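Local coordinates for protein putative esterase (Bacteroides intestinalis DSM 17393, PDB 5VOL) that acts as a ferulic acid esterase of carbohydrate esterase family 1, probably cleaving feruloyl esters on arabinoxylan, at residues 25-30 with 55-60; 47-52 with 84-89. One frame throughout, in Å; residues are numbered along the deposited sequence.

Interaction 1: 25-30 with 55-60; sequences KRAYTV and ETNPVW. With IPA (isopropyl alcohol), chain T.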
loop_
_atom_site.group_PDB
_atom_site.type_symbol
_atom_site.label_atom_id
_atom_site.label_comp_id
_atom_site.label_asym_id
_atom_site.label_seq_id
_atom_site.Cartn_x
_atom_site.Cartn_y
_atom_site.Cartn_z
ATOM N N LYS C 25 -18.474 9.937 36.899
ATOM C CA LYS C 25 -18.279 10.780 35.727
ATOM C C LYS C 25 -17.512 9.963 34.689
ATOM O O LYS C 25 -16.458 9.400 34.982
ATOM C CB LYS C 25 -17.513 12.057 36.080
ATOM C CG LYS C 25 -18.363 13.150 36.699
ATOM C CD LYS C 25 -17.501 14.303 37.207
ATOM C CE LYS C 25 -16.500 14.760 36.145
ATOM N NZ LYS C 25 -15.573 15.810 36.676
ATOM N N ARG C 26 -18.056 9.866 33.487
ATOM C CA ARG C 26 -17.367 9.142 32.431
ATOM C C ARG C 26 -16.947 10.119 31.342
ATOM O O ARG C 26 -17.792 10.727 30.675
ATOM C CB ARG C 26 -18.260 8.037 31.862
ATOM C CG ARG C 26 -18.384 6.802 32.756
ATOM C CD ARG C 26 -17.094 5.988 32.761
ATOM N NE ARG C 26 -16.230 6.293 33.898
ATOM C CZ ARG C 26 -15.030 5.757 34.091
ATOM N NH1 ARG C 26 -14.522 4.910 33.196
ATOM N NH2 ARG C 26 -14.326 6.075 35.175
ATOM N N ALA C 27 -15.642 10.297 31.188
ATOM C CA ALA C 27 -15.132 11.152 30.132
ATOM C C ALA C 27 -15.260 10.445 28.780
ATOM O O ALA C 27 -15.282 9.216 28.695
ATOM C CB ALA C 27 -13.682 11.537 30.397
ATOM N N TYR C 28 -15.338 11.236 27.725
ATOM C CA TYR C 28 -15.338 10.693 26.374
ATOM C C TYR C 28 -14.724 11.716 25.438
ATOM O O TYR C 28 -14.666 12.903 25.756
ATOM C CB TYR C 28 -16.755 10.332 25.930
ATOM C CG TYR C 28 -17.664 11.536 25.782
ATOM C CD1 TYR C 28 -18.445 11.976 26.842
ATOM C CD2 TYR C 28 -17.757 12.223 24.574
ATOM C CE1 TYR C 28 -19.276 13.074 26.717
ATOM C CE2 TYR C 28 -18.588 13.315 24.439
ATOM C CZ TYR C 28 -19.347 13.736 25.512
ATOM O OH TYR C 28 -20.174 14.827 25.374
ATOM N N THR C 29 -14.259 11.243 24.286
ATOM C CA THR C 29 -13.653 12.107 23.284
ATOM C C THR C 29 -14.350 11.825 21.963
ATOM O O THR C 29 -14.485 10.673 21.561
ATOM C CB THR C 29 -12.130 11.856 23.155
ATOM O OG1 THR C 29 -11.501 12.051 24.426
ATOM C CG2 THR C 29 -11.497 12.794 22.130
ATOM N N VAL C 30 -14.817 12.865 21.297
ATOM C CA VAL C 30 -15.601 12.651 20.090
ATOM C C VAL C 30 -15.007 13.451 18.939
ATOM O O VAL C 30 -14.538 14.578 19.134
ATOM C CB VAL C 30 -17.085 13.048 20.308
ATOM C CG1 VAL C 30 -17.192 14.480 20.803
ATOM C CG2 VAL C 30 -17.890 12.869 19.029
ATOM N N GLU C 55 -5.322 2.379 28.971
ATOM C CA GLU C 55 -5.545 3.636 28.256
ATOM C C GLU C 55 -6.825 4.345 28.704
ATOM O O GLU C 55 -7.660 3.759 29.377
ATOM C CB GLU C 55 -5.596 3.371 26.734
ATOM C CG GLU C 55 -4.269 2.845 26.187
ATOM C CD GLU C 55 -4.302 2.501 24.697
ATOM O OE1 GLU C 55 -5.401 2.327 24.116
ATOM O OE2 GLU C 55 -3.209 2.393 24.111
ATOM N N THR C 56 -6.965 5.609 28.324
ATOM C CA THR C 56 -8.206 6.332 28.528
ATOM C C THR C 56 -8.689 6.944 27.201
ATOM O O THR C 56 -8.044 6.779 26.157
ATOM C CB THR C 56 -8.042 7.423 29.616
ATOM O OG1 THR C 56 -7.002 8.328 29.251
ATOM C CG2 THR C 56 -7.665 6.780 30.956
ATOM N N ASN C 57 -9.809 7.661 27.258
ATOM C CA ASN C 57 -10.537 8.097 26.058
ATOM C C ASN C 57 -9.769 8.935 25.026
ATOM O O ASN C 57 -10.089 8.859 23.847
ATOM C CB ASN C 57 -11.800 8.874 26.478
ATOM C CG ASN C 57 -11.510 9.940 27.517
ATOM O OD1 ASN C 57 -11.208 9.627 28.674
ATOM N ND2 ASN C 57 -11.589 11.207 27.113
ATOM N N PRO C 58 -8.772 9.743 25.446
ATOM C CA PRO C 58 -8.162 10.654 24.466
ATOM C C PRO C 58 -7.131 10.023 23.526
ATOM O O PRO C 58 -6.636 10.729 22.649
ATOM C CB PRO C 58 -7.455 11.704 25.337
ATOM C CG PRO C 58 -7.934 11.446 26.768
ATOM C CD PRO C 58 -8.260 9.988 26.804
ATOM N N VAL C 59 -6.805 8.747 23.703
ATOM C CA VAL C 59 -5.660 8.177 23.002
ATOM C C VAL C 59 -5.888 8.077 21.475
ATOM O O VAL C 59 -4.958 8.298 20.702
ATOM C CB VAL C 59 -5.292 6.788 23.568
ATOM C CG1 VAL C 59 -6.361 5.762 23.260
ATOM C CG2 VAL C 59 -3.940 6.342 23.034
ATOM N N TRP C 60 -7.108 7.768 21.043
ATOM C CA TRP C 60 -7.393 7.643 19.612
ATOM C C TRP C 60 -7.205 8.984 18.894
ATOM O O TRP C 60 -6.722 9.021 17.762
ATOM C CB TRP C 60 -8.807 7.082 19.382
ATOM C CG TRP C 60 -8.812 5.580 19.241
ATOM C CD1 TRP C 60 -9.345 4.674 20.106
ATOM C CD2 TRP C 60 -8.210 4.815 18.179
ATOM N NE1 TRP C 60 -9.133 3.392 19.643
ATOM C CE2 TRP C 60 -8.432 3.456 18.464
ATOM C CE3 TRP C 60 -7.499 5.157 17.018
ATOM C CZ2 TRP C 60 -7.982 2.434 17.624
ATOM C CZ3 TRP C 60 -7.054 4.141 16.179
ATOM C CH2 TRP C 60 -7.296 2.797 16.488
HETATM C C1 IPA T . -2.022 -1.912 26.389
HETATM C C2 IPA T . -1.716 -0.790 25.396
HETATM C C3 IPA T . -0.331 -0.929 24.758
HETATM O O2 IPA T . -2.735 -0.789 24.406
#
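A type I beta turn from Thr56 to Val59, leading into the short helix 59-62, presents Asn57 to the flank of strand 24-32, where it meets Thr29 and Ala27. Asn57 carries the contact. Its CG stands between the backbone N and the carbonyl carbon (chi1 49°), the crowded position, and from there the amide reaches the strand. ND2 donates to Thr29 OG1 over 2.8 Å, with an N-H...O angle of 154° and the oxygen tilted 16° from the amide plane. The two side chains cross at about a right angle. Thr29 OG1, anti to its own carbonyl carbon, also hydrogen-bonds Thr14 OG1, so one hydroxyl ties the turn to strand 24-32, which carries it, and to the edge strand 11-19. The other branch of the amide packs on a methyl: Asn57 OD1 lies 3.6 Å from Ala27 CB. Pro58 lies beside the bond, its CA 3.6 Å from Thr29 OG1. An alanine in place of Asn57 would probably cost Thr29 OG1 its amide donor and open a gap beside the methyl of Ala27. Tyr28, between Ala27 and Thr29, meets the amide with its backbone alone; its side chain points away, and its OH hydrogen-bonds Tyr124 and Tyr119. Just before the turn, Glu55 OE1 bonds Gly52 N and OE2 bonds Trp254 NE1; OE2 also takes a weak bond from isopropyl alcohol O2 at 3.2 Å. The arrangement belongs to the alpha/beta-hydrolase fold, in which the loop after strand 46-50 here folds back against the antiparallel strands at the start of the sheet.

Interaction 2: 47-52 with 84-89; sequences LYLLHG and IVTPNA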
loop_
_atom_site.group_PDB
_atom_site.type_symbol
_atom_site.label_atom_id
_atom_site.label_comp_id
_atom_site.label_asym_id
_atom_site.label_seq_id
_atom_site.Cartn_x
_atom_site.Cartn_y
_atom_site.Cartn_z
ATOM N N LEU C 47 -19.260 5.778 14.448
ATOM C CA LEU C 47 -18.332 4.714 14.773
ATOM C C LEU C 47 -17.928 4.836 16.249
ATOM O O LEU C 47 -17.375 5.859 16.666
ATOM C CB LEU C 47 -17.077 4.775 13.882
ATOM C CG LEU C 47 -15.945 3.816 14.274
ATOM C CD1 LEU C 47 -16.377 2.374 14.070
ATOM C CD2 LEU C 47 -14.669 4.112 13.458
ATOM N N TYR C 48 -18.200 3.794 17.032
ATOM C CA TYR C 48 -17.664 3.718 18.389
ATOM C C TYR C 48 -16.263 3.126 18.301
ATOM O O TYR C 48 -16.069 2.024 17.809
ATOM C CB TYR C 48 -18.598 2.901 19.301
ATOM C CG TYR C 48 -19.909 3.631 19.481
ATOM C CD1 TYR C 48 -20.042 4.618 20.456
ATOM C CD2 TYR C 48 -20.990 3.388 18.635
ATOM C CE1 TYR C 48 -21.225 5.329 20.599
ATOM C CE2 TYR C 48 -22.170 4.093 18.769
ATOM C CZ TYR C 48 -22.285 5.054 19.758
ATOM O OH TYR C 48 -23.455 5.767 19.890
ATOM N N LEU C 49 -15.277 3.887 18.739
ATOM C CA LEU C 49 -13.890 3.462 18.597
ATOM C C LEU C 49 -13.232 3.322 19.981
ATOM O O LEU C 49 -12.915 4.315 20.628
ATOM C CB LEU C 49 -13.130 4.462 17.729
ATOM C CG LEU C 49 -11.661 4.192 17.379
ATOM C CD1 LEU C 49 -11.534 2.892 16.596
ATOM C CD2 LEU C 49 -11.138 5.347 16.544
ATOM N N LEU C 50 -12.992 2.086 20.391
ATOM C CA LEU C 50 -12.643 1.773 21.782
ATOM C C LEU C 50 -11.137 1.639 22.031
ATOM O O LEU C 50 -10.399 1.093 21.189
ATOM C CB LEU C 50 -13.351 0.475 22.202
ATOM C CG LEU C 50 -14.855 0.375 21.923
ATOM C CD1 LEU C 50 -15.423 -0.947 22.459
ATOM C CD2 LEU C 50 -15.643 1.568 22.502
ATOM N N HIS C 51 -10.685 2.124 23.193
ATOM C CA HIS C 51 -9.264 2.055 23.548
ATOM C C HIS C 51 -8.902 0.744 24.232
ATOM O O HIS C 51 -9.773 -0.073 24.532
ATOM C CB HIS C 51 -8.858 3.228 24.449
ATOM C CG HIS C 51 -9.525 3.226 25.789
ATOM N ND1 HIS C 51 -9.233 2.297 26.768
ATOM C CD2 HIS C 51 -10.467 4.044 26.321
ATOM C CE1 HIS C 51 -9.970 2.538 27.837
ATOM N NE2 HIS C 51 -10.721 3.599 27.597
ATOM N N GLY C 52 -7.607 0.553 24.474
ATOM C CA GLY C 52 -7.110 -0.676 25.065
ATOM C C GLY C 52 -6.972 -0.578 26.577
ATOM O O GLY C 52 -7.230 0.473 27.163
ATOM N N ILE C 84 -17.307 9.998 15.446
ATOM C CA ILE C 84 -16.461 8.965 16.012
ATOM C C ILE C 84 -16.312 9.243 17.514
ATOM O O ILE C 84 -16.014 10.368 17.920
ATOM C CB ILE C 84 -15.074 8.905 15.337
ATOM C CG1 ILE C 84 -15.219 8.758 13.820
ATOM C CG2 ILE C 84 -14.278 7.693 15.839
ATOM C CD1 ILE C 84 -13.891 8.886 13.104
ATOM N N VAL C 85 -16.519 8.230 18.342
ATOM C CA VAL C 85 -16.484 8.493 19.786
ATOM C C VAL C 85 -15.797 7.383 20.568
ATOM O O VAL C 85 -15.972 6.194 20.288
ATOM C CB VAL C 85 -17.909 8.706 20.337
ATOM C CG1 VAL C 85 -18.715 7.468 20.130
ATOM C CG2 VAL C 85 -17.884 9.093 21.834
ATOM N N THR C 86 -15.004 7.805 21.551
ATOM C CA THR C 86 -14.265 6.905 22.419
ATOM C C THR C 86 -14.638 7.229 23.871
ATOM O O THR C 86 -14.321 8.319 24.351
ATOM C CB THR C 86 -12.746 7.062 22.230
ATOM O OG1 THR C 86 -12.396 6.821 20.853
ATOM C CG2 THR C 86 -11.976 6.091 23.157
ATOM N N PRO C 87 -15.350 6.315 24.549
ATOM C CA PRO C 87 -15.659 6.549 25.970
ATOM C C PRO C 87 -14.485 6.131 26.861
ATOM O O PRO C 87 -13.692 5.286 26.436
ATOM C CB PRO C 87 -16.876 5.661 26.211
ATOM C CG PRO C 87 -16.675 4.477 25.264
ATOM C CD PRO C 87 -15.901 5.039 24.059
ATOM N N ASN C 88 -14.365 6.683 28.072
ATOM C CA ASN C 88 -13.325 6.191 28.974
ATOM C C ASN C 88 -13.750 4.867 29.575
ATOM O O ASN C 88 -14.785 4.782 30.244
ATOM C CB ASN C 88 -13.011 7.188 30.095
ATOM C CG ASN C 88 -11.802 6.759 30.939
ATOM O OD1 ASN C 88 -10.925 6.043 30.460
ATOM N ND2 ASN C 88 -11.759 7.196 32.197
ATOM N N ALA C 89 -12.949 3.837 29.339
ATOM C CA ALA C 89 -13.200 2.518 29.901
ATOM C C ALA C 89 -11.941 1.984 30.557
ATOM O O ALA C 89 -11.769 0.772 30.688
ATOM C CB ALA C 89 -13.679 1.557 28.818
HETATM O O HOH W 1 -13.039 3.056 24.746
#
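His51, Ile84 and Val85 bury the most surface where strands 46-50 and 83-87 run side by side, their short axes inclined at 38°. Val85 supplies the regular parallel pairing with its backbone: its N donates to Leu47 O over 3.0 Å, and its O receives Leu49 N over 2.9 Å. Its side chain lies alongside Tyr48 on one face of the sheet. On the opposite face Ile84 CG2, anti to the backbone N, rests 3.9 Å from Leu49 CB, the two side chains pointing the same way, with Leu47 CD2 a little farther off. The next strand bond in this pattern would need an N-H from Pro87, which has none. Thr86 makes up for it: its OG1 donates to Leu49 O over 2.6 Å, within the carbonyl plane. One step on, the two backbones have parted enough for a water to sit between them, accepting from His51 N and donating to Pro87 O. Beyond the water the His51 ring bridges the gap. Its CG is placed between the backbone N and the carbonyl carbon (chi1 65°), and NE2 accepts from Ala89 N over 2.8 Å, that nitrogen lying at the ring edge. ND1 donates to Gly52 O at 2.7 Å, nearly in the ring plane. With both nitrogens gripped, the ring's rotation is fixed. Strands 46-50 and 83-87 form a beta-alpha-beta crossover through helix 66-76. Helix 108-123 covers the face of Tyr48 and Val85, with Tyr48 OH bonded to Glu121; Trp60 of helix 59-62 packs on Leu49 and Thr86, and strand 133-138 flanks strand 46-50 on its other side.

Overall arrangement
The two contacts lie about 7 Å apart, centre to centre, and share one sheet: strand 24-32 of interaction 1 is the antiparallel neighbour of strand 83-87 of interaction 2. Backbone pairs Thr29 with Thr86 and Ala27 with Asn88 join them. Interaction 2 is the deeper and larger, nearly all buried, and rests on parallel strand bonding and apolar side chains, with polar groups and a water taking over where the strands part. Interaction 1 is smaller and farther out, resting largely on a single side-chain amide. Their segments alternate along the chain: 47-52 leads through a loop to 55-60, and Thr56 packs on Asn88.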